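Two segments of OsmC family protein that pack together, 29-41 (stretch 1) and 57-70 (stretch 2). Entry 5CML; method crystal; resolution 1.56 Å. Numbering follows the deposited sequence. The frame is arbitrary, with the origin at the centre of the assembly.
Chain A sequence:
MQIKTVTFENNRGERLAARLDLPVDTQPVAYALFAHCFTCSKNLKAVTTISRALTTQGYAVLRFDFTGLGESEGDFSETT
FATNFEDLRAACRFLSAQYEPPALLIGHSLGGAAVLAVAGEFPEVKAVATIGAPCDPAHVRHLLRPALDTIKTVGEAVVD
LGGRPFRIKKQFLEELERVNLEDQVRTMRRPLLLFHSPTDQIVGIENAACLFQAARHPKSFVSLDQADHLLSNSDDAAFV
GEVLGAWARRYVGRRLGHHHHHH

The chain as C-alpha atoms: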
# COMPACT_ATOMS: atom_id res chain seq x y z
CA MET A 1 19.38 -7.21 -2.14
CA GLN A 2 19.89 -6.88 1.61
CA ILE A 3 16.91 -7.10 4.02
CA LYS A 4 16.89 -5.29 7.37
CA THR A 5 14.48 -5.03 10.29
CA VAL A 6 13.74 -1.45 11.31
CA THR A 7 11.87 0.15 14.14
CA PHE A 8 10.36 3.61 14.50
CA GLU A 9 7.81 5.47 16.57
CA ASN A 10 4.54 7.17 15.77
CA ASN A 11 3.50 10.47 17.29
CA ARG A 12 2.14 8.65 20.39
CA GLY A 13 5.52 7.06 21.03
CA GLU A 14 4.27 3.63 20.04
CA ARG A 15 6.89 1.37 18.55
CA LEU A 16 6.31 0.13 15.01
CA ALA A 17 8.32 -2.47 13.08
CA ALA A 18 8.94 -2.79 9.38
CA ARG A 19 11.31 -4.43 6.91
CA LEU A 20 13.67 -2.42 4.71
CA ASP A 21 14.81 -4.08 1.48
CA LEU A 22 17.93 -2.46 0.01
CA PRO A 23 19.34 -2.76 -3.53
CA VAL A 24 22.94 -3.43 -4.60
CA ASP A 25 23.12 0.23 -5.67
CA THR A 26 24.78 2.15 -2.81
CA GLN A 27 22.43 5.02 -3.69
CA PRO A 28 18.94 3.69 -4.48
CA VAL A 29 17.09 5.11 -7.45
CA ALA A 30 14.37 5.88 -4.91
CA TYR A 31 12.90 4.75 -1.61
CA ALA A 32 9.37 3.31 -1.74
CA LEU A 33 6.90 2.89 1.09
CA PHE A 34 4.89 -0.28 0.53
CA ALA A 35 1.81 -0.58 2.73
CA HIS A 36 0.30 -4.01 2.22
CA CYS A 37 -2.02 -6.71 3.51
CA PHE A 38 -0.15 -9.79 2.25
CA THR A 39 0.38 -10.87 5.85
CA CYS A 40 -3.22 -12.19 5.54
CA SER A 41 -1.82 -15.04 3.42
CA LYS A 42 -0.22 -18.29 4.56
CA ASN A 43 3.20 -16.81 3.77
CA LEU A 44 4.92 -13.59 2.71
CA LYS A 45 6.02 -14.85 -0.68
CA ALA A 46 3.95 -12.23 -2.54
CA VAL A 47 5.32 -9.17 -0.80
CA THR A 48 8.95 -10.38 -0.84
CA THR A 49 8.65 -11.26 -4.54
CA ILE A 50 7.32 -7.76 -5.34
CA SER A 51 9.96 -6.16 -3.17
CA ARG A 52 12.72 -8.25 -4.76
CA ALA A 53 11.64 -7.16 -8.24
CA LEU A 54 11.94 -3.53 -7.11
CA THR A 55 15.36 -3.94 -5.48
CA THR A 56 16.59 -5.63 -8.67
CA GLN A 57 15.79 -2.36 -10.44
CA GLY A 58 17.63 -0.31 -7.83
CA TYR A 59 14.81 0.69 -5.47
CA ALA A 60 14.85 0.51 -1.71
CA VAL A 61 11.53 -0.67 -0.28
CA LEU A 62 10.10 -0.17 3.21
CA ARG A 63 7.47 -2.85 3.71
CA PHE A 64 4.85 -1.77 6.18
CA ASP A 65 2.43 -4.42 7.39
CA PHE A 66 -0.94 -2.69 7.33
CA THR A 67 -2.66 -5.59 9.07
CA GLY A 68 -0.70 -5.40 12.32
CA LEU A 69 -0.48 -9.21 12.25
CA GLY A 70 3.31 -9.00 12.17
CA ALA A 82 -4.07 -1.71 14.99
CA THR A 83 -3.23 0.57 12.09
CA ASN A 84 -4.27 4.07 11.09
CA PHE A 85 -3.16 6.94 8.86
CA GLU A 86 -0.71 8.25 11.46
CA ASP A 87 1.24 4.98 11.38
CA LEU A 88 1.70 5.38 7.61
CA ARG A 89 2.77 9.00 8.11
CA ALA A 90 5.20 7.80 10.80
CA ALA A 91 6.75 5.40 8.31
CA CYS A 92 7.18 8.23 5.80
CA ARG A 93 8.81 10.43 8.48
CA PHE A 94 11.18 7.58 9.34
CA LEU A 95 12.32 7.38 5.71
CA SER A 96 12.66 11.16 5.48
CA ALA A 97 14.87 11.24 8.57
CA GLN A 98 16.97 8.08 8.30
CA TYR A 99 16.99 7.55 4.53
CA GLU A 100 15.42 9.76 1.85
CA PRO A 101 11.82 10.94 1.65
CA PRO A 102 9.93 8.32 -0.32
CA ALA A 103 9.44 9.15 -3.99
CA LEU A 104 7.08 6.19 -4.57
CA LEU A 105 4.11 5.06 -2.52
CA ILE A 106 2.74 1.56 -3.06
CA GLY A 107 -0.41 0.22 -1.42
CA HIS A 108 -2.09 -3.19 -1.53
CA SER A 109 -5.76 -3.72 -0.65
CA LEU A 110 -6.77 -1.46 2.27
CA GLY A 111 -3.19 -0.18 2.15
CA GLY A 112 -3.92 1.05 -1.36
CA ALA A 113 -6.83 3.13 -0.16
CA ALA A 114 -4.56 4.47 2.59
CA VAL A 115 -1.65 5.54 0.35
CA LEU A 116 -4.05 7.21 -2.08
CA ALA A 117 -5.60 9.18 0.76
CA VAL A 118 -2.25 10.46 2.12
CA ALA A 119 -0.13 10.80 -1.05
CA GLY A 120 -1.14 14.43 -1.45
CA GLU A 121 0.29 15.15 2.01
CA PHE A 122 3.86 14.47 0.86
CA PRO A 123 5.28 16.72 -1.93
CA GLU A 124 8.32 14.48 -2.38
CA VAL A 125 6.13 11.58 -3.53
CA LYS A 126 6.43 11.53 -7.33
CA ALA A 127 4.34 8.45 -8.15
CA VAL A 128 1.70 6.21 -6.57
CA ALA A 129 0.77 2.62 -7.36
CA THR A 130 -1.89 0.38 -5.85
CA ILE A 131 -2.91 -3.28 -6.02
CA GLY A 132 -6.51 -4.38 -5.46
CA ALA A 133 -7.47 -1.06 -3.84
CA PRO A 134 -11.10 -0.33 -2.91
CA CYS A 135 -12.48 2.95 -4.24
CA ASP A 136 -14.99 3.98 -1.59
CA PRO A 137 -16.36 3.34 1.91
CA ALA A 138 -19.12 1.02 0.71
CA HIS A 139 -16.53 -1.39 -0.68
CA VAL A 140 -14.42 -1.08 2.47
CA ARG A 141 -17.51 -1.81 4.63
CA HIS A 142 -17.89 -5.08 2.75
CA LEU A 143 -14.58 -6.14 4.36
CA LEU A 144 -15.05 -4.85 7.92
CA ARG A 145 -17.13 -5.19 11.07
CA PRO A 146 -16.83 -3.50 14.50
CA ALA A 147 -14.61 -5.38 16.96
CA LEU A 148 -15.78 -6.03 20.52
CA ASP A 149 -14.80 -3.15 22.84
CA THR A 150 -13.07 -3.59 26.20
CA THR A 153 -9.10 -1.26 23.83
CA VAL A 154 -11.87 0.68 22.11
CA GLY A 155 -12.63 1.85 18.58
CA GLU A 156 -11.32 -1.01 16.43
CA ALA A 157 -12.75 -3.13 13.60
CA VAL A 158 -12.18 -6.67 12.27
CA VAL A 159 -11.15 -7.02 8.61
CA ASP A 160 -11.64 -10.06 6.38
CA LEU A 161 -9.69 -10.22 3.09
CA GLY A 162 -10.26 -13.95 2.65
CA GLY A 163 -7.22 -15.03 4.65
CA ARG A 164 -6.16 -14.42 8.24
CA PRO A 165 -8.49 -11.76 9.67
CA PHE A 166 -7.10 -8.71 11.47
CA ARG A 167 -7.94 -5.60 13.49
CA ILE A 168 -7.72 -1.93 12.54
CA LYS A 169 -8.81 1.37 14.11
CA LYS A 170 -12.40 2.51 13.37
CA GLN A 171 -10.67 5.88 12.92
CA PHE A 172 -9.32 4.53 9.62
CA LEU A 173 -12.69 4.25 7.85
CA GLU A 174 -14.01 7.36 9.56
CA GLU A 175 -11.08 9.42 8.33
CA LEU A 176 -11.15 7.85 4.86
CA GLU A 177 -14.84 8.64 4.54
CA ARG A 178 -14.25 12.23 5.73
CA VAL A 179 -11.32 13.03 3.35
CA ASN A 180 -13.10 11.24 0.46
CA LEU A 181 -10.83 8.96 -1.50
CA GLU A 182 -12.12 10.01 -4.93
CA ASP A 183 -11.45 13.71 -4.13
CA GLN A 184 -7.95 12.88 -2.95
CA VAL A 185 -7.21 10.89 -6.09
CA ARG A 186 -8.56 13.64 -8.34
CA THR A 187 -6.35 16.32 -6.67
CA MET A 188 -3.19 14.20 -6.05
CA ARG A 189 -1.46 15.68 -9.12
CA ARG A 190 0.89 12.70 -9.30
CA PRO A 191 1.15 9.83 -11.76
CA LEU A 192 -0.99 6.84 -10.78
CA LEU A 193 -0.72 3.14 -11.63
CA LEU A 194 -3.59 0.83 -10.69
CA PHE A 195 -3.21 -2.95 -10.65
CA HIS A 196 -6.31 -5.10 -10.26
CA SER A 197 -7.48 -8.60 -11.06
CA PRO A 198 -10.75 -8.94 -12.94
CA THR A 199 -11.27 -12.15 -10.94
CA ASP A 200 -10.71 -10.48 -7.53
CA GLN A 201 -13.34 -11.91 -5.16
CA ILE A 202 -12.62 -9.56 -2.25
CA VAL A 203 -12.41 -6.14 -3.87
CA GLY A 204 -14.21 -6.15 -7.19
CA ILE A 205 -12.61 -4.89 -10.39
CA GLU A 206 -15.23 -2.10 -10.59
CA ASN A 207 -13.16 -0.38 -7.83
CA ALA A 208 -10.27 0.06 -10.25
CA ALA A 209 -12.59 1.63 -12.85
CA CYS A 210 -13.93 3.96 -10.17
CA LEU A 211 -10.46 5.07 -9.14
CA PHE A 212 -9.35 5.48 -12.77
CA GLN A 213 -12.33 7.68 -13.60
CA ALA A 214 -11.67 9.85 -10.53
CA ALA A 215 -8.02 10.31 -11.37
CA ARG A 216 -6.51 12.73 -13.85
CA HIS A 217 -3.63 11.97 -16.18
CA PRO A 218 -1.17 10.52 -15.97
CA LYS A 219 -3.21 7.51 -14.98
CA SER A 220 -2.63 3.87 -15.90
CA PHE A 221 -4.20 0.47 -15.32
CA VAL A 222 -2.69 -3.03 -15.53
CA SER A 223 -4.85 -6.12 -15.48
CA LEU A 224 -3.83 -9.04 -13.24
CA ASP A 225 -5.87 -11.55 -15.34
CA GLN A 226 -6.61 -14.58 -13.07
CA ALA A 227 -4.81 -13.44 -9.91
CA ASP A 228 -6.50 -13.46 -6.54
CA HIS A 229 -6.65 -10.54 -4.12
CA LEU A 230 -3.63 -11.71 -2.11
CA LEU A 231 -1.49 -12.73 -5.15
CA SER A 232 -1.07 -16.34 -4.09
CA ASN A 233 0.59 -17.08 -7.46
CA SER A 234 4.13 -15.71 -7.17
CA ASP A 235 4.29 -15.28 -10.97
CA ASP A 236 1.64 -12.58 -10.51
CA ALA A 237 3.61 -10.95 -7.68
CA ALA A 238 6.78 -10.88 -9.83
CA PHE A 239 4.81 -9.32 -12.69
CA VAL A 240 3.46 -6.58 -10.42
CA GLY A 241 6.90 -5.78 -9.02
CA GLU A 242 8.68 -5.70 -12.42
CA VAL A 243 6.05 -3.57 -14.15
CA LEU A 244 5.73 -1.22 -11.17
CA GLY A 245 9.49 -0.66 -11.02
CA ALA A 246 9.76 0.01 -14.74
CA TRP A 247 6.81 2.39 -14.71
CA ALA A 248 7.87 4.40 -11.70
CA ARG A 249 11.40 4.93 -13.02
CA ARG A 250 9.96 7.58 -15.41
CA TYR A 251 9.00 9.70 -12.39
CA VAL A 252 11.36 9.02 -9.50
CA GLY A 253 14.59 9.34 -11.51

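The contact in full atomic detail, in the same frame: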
# COMPACT_ATOMS: atom_id res chain seq x y z
N VAL A 29 17.74 4.22 -6.50
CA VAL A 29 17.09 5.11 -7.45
C VAL A 29 16.02 5.91 -6.71
O VAL A 29 15.75 7.06 -7.03
CB VAL A 29 16.45 4.34 -8.62
CG1 VAL A 29 15.42 3.37 -8.14
CG2 VAL A 29 15.83 5.29 -9.63
N ALA A 30 15.39 5.26 -5.73
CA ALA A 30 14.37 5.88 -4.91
C ALA A 30 14.05 4.95 -3.74
O ALA A 30 14.32 3.75 -3.81
CB ALA A 30 13.08 6.18 -5.72
N TYR A 31 13.48 5.52 -2.69
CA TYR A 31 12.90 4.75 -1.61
C TYR A 31 11.38 4.70 -1.82
O TYR A 31 10.76 5.72 -2.16
CB TYR A 31 13.22 5.37 -0.23
CG TYR A 31 14.67 5.22 0.16
CD1 TYR A 31 15.64 6.06 -0.38
CD2 TYR A 31 15.08 4.24 1.05
CE1 TYR A 31 16.98 5.92 -0.04
CE2 TYR A 31 16.41 4.08 1.37
CZ TYR A 31 17.35 4.94 0.84
OH TYR A 31 18.69 4.81 1.18
N ALA A 32 10.81 3.52 -1.61
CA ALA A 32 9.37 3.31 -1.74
C ALA A 32 8.83 2.87 -0.41
O ALA A 32 9.45 2.06 0.27
CB ALA A 32 9.07 2.26 -2.81
N LEU A 33 7.65 3.38 -0.05
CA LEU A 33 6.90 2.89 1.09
C LEU A 33 5.84 1.97 0.52
O LEU A 33 5.11 2.36 -0.39
CB LEU A 33 6.24 4.02 1.89
CG LEU A 33 5.27 3.59 3.00
CD1 LEU A 33 6.04 2.78 4.04
CD2 LEU A 33 4.54 4.78 3.65
N PHE A 34 5.79 0.75 1.04
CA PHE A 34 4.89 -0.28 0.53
C PHE A 34 4.00 -0.76 1.66
O PHE A 34 4.41 -1.60 2.47
CB PHE A 34 5.72 -1.42 -0.08
CG PHE A 34 4.92 -2.50 -0.78
CD1 PHE A 34 3.56 -2.40 -1.01
CD2 PHE A 34 5.58 -3.64 -1.22
CE1 PHE A 34 2.87 -3.41 -1.67
CE2 PHE A 34 4.90 -4.66 -1.88
CZ PHE A 34 3.53 -4.54 -2.11
N ALA A 35 2.79 -0.21 1.71
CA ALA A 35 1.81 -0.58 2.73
C ALA A 35 0.94 -1.69 2.18
O ALA A 35 0.29 -1.50 1.17
CB ALA A 35 0.98 0.59 3.11
N HIS A 36 0.92 -2.84 2.83
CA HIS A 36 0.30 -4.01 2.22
C HIS A 36 -0.43 -4.88 3.22
O HIS A 36 -0.22 -4.78 4.44
CB HIS A 36 1.37 -4.84 1.52
CG HIS A 36 2.28 -5.51 2.48
ND1 HIS A 36 2.01 -6.76 3.00
CD2 HIS A 36 3.43 -5.09 3.07
CE1 HIS A 36 2.97 -7.08 3.86
NE2 HIS A 36 3.84 -6.09 3.92
N CYS A 37 -1.25 -5.79 2.68
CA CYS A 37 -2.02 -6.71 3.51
C CYS A 37 -1.69 -8.17 3.18
O CYS A 37 -2.51 -9.05 3.41
CB CYS A 37 -3.52 -6.46 3.33
SG CYS A 37 -4.02 -4.77 3.87
N PHE A 38 -0.49 -8.42 2.66
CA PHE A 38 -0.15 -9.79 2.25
C PHE A 38 0.09 -10.70 3.44
O PHE A 38 0.12 -11.91 3.30
CB PHE A 38 1.06 -9.80 1.33
CG PHE A 38 0.80 -9.20 0.01
CD1 PHE A 38 -0.06 -9.83 -0.88
CD2 PHE A 38 1.37 -8.00 -0.35
CE1 PHE A 38 -0.32 -9.27 -2.12
CE2 PHE A 38 1.11 -7.44 -1.58
CZ PHE A 38 0.27 -8.07 -2.46
N THR A 39 0.23 -10.10 4.62
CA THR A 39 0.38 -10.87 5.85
C THR A 39 -0.87 -11.72 6.14
O THR A 39 -0.81 -12.66 6.93
CB THR A 39 0.68 -9.93 7.03
OG1 THR A 39 1.60 -8.93 6.59
CG2 THR A 39 1.31 -10.69 8.16
N CYS A 40 -1.99 -11.39 5.49
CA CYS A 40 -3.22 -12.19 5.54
C CYS A 40 -3.08 -13.57 4.93
O CYS A 40 -3.87 -14.47 5.21
CB CYS A 40 -4.38 -11.45 4.82
SG CYS A 40 -4.93 -9.97 5.69
N SER A 41 -2.07 -13.75 4.07
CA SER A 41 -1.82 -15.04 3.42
C SER A 41 -1.10 -16.03 4.32
O SER A 41 -0.68 -15.69 5.42
CB SER A 41 -0.99 -14.85 2.16
OG SER A 41 -1.68 -14.08 1.21
N GLN A 57 15.78 -3.54 -9.60
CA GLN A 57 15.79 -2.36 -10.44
C GLN A 57 16.41 -1.15 -9.75
O GLN A 57 16.42 -0.05 -10.31
CB GLN A 57 14.37 -2.02 -10.89
CG GLN A 57 13.80 -3.04 -11.83
CD GLN A 57 12.49 -2.60 -12.42
OE1 GLN A 57 12.30 -1.43 -12.74
NE2 GLN A 57 11.57 -3.53 -12.56
N GLY A 58 16.90 -1.35 -8.53
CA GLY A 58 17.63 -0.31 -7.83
C GLY A 58 16.85 0.45 -6.77
O GLY A 58 17.37 1.41 -6.19
N TYR A 59 15.61 0.05 -6.52
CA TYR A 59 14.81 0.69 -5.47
C TYR A 59 15.14 0.16 -4.09
O TYR A 59 15.56 -1.00 -3.95
CB TYR A 59 13.32 0.47 -5.71
CG TYR A 59 12.74 1.10 -6.94
CD1 TYR A 59 12.80 0.46 -8.17
CD2 TYR A 59 12.07 2.32 -6.87
CE1 TYR A 59 12.23 1.02 -9.30
CE2 TYR A 59 11.50 2.90 -7.98
CZ TYR A 59 11.58 2.24 -9.20
OH TYR A 59 11.03 2.80 -10.32
N ALA A 60 14.94 1.00 -3.08
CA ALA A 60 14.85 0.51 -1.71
C ALA A 60 13.38 0.51 -1.35
O ALA A 60 12.66 1.42 -1.75
CB ALA A 60 15.67 1.40 -0.74
N VAL A 61 12.96 -0.49 -0.59
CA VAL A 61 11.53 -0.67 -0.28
C VAL A 61 11.32 -0.86 1.22
O VAL A 61 11.88 -1.80 1.81
CB VAL A 61 10.94 -1.90 -1.03
CG1 VAL A 61 9.46 -2.01 -0.75
CG2 VAL A 61 11.15 -1.82 -2.54
N LEU A 62 10.52 0.01 1.82
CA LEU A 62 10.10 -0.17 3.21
C LEU A 62 8.73 -0.84 3.20
O LEU A 62 7.71 -0.23 2.83
CB LEU A 62 10.04 1.16 3.96
CG LEU A 62 9.72 1.07 5.46
CD1 LEU A 62 10.86 0.40 6.23
CD2 LEU A 62 9.45 2.44 6.04
N ARG A 63 8.70 -2.09 3.62
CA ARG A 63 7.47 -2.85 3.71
C ARG A 63 6.82 -2.59 5.04
O ARG A 63 7.40 -2.84 6.10
CB ARG A 63 7.74 -4.33 3.54
CG ARG A 63 8.18 -4.70 2.16
CD ARG A 63 8.36 -6.17 2.04
NE ARG A 63 9.69 -6.61 2.44
CZ ARG A 63 9.94 -7.58 3.32
NH1 ARG A 63 8.93 -8.19 3.96
NH2 ARG A 63 11.19 -7.93 3.56
N PHE A 64 5.60 -2.07 4.98
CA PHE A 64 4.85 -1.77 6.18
C PHE A 64 3.62 -2.65 6.20
O PHE A 64 2.78 -2.60 5.30
CB PHE A 64 4.46 -0.30 6.21
CG PHE A 64 3.66 0.08 7.40
CD1 PHE A 64 4.29 0.40 8.59
CD2 PHE A 64 2.28 0.09 7.35
CE1 PHE A 64 3.56 0.75 9.70
CE2 PHE A 64 1.54 0.43 8.47
CZ PHE A 64 2.18 0.76 9.64
N ASP A 65 3.54 -3.48 7.23
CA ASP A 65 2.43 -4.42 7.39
C ASP A 65 1.19 -3.70 7.92
O ASP A 65 1.08 -3.40 9.11
CB ASP A 65 2.84 -5.54 8.34
CG ASP A 65 1.69 -6.43 8.72
OD1 ASP A 65 0.71 -6.54 7.93
OD2 ASP A 65 1.76 -7.03 9.81
N PHE A 66 0.25 -3.47 7.01
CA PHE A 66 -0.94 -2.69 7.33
C PHE A 66 -1.88 -3.44 8.26
O PHE A 66 -2.73 -2.85 8.91
CB PHE A 66 -1.64 -2.30 6.02
CG PHE A 66 -2.71 -1.28 6.18
CD1 PHE A 66 -2.40 0.07 6.20
CD2 PHE A 66 -4.03 -1.67 6.34
CE1 PHE A 66 -3.42 1.03 6.36
CE2 PHE A 66 -5.04 -0.72 6.50
CZ PHE A 66 -4.72 0.63 6.50
N THR A 67 -1.74 -4.77 8.30
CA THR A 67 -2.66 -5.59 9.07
C THR A 67 -2.35 -5.62 10.56
O THR A 67 -3.21 -5.98 11.35
CB THR A 67 -2.64 -7.05 8.61
OG1 THR A 67 -1.42 -7.65 9.06
CG2 THR A 67 -2.75 -7.16 7.08
N GLY A 68 -1.12 -5.27 10.94
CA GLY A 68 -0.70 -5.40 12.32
C GLY A 68 -0.49 -6.84 12.79
O GLY A 68 -0.18 -7.08 13.96
N LEU A 69 -0.64 -7.80 11.89
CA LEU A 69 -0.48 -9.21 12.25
C LEU A 69 0.98 -9.56 12.52
O LEU A 69 1.27 -10.57 13.16
CB LEU A 69 -1.04 -10.12 11.15
CG LEU A 69 -2.55 -10.05 10.91
CD1 LEU A 69 -2.93 -10.84 9.63
CD2 LEU A 69 -3.31 -10.56 12.13
N GLY A 70 1.89 -8.73 12.03
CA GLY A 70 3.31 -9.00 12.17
C GLY A 70 3.73 -10.22 11.37
O GLY A 70 4.91 -10.57 11.34
O HOH W 1 6.38 -7.22 5.15

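The strongest ties here are backbone ones. Strands 30-36 and 59-65 run parallel, their directions 23° apart, and each peptide reaches across in turn: Ala60 N to Ala30 O (2.9 Å), Ala32 N to Ala60 O (2.8 Å), Leu62 N to Ala32 O (2.8 Å), Phe34 N to Leu62 O (2.8 Å) and Phe64 N to Phe34 O (2.8 Å), the last almost straight at 178°. Val29 N donates to Gly58 O (2.9 Å) at the start of the ladder, and Phe66 N to His36 O (2.9 Å) at its end. Gly58 leaves the preceding helix with positive phi, where a CB would jam against the preceding carbonyl.

Beyond the ladder, Asp65 organises the turn that it begins. Its OD1 accepts from Thr67 OG1 (2.7 Å) and Thr67 N (3.0 Å), while its OD2 takes Gly70 N (2.8 Å). Across the gap, Thr39 OG1 adds a weak bond to Asp65 OD1 (2.9 Å). The 3-10 segment that carries Thr39 thus makes a weak contact with a carboxylate already held by its own turn. His36 ND1 accepts from Phe38 N (3.0 Å), while His36 NE2 lies 3.0 Å from the O of a water, which accepts from Arg63 NH1 (3.0 Å) and so bridges the two side chains.

Packing follows the parallel register, in which paired residues share a face. Tyr31, Leu33 and Ala35 lie on one face with Ala60, Leu62 and Phe64; small meets large where Tyr31 CD2 rests 3.4 Å from Ala60 CB, and Leu33 CD1 lies 4.0 Å from Leu62 CD2. On the other face, Phe34 CB packs 3.8 Å from Val61 CG1, a methyl at the edge of the phenyl ring. Val29 CG1 sits over the face of the Tyr59 ring, 3.7 Å from Tyr59 CG, a CH-pi contact. Past the strands, Thr67 CG2 fills the space beside Cys37 CB (3.9 Å) and Cys40 SG (3.8 Å).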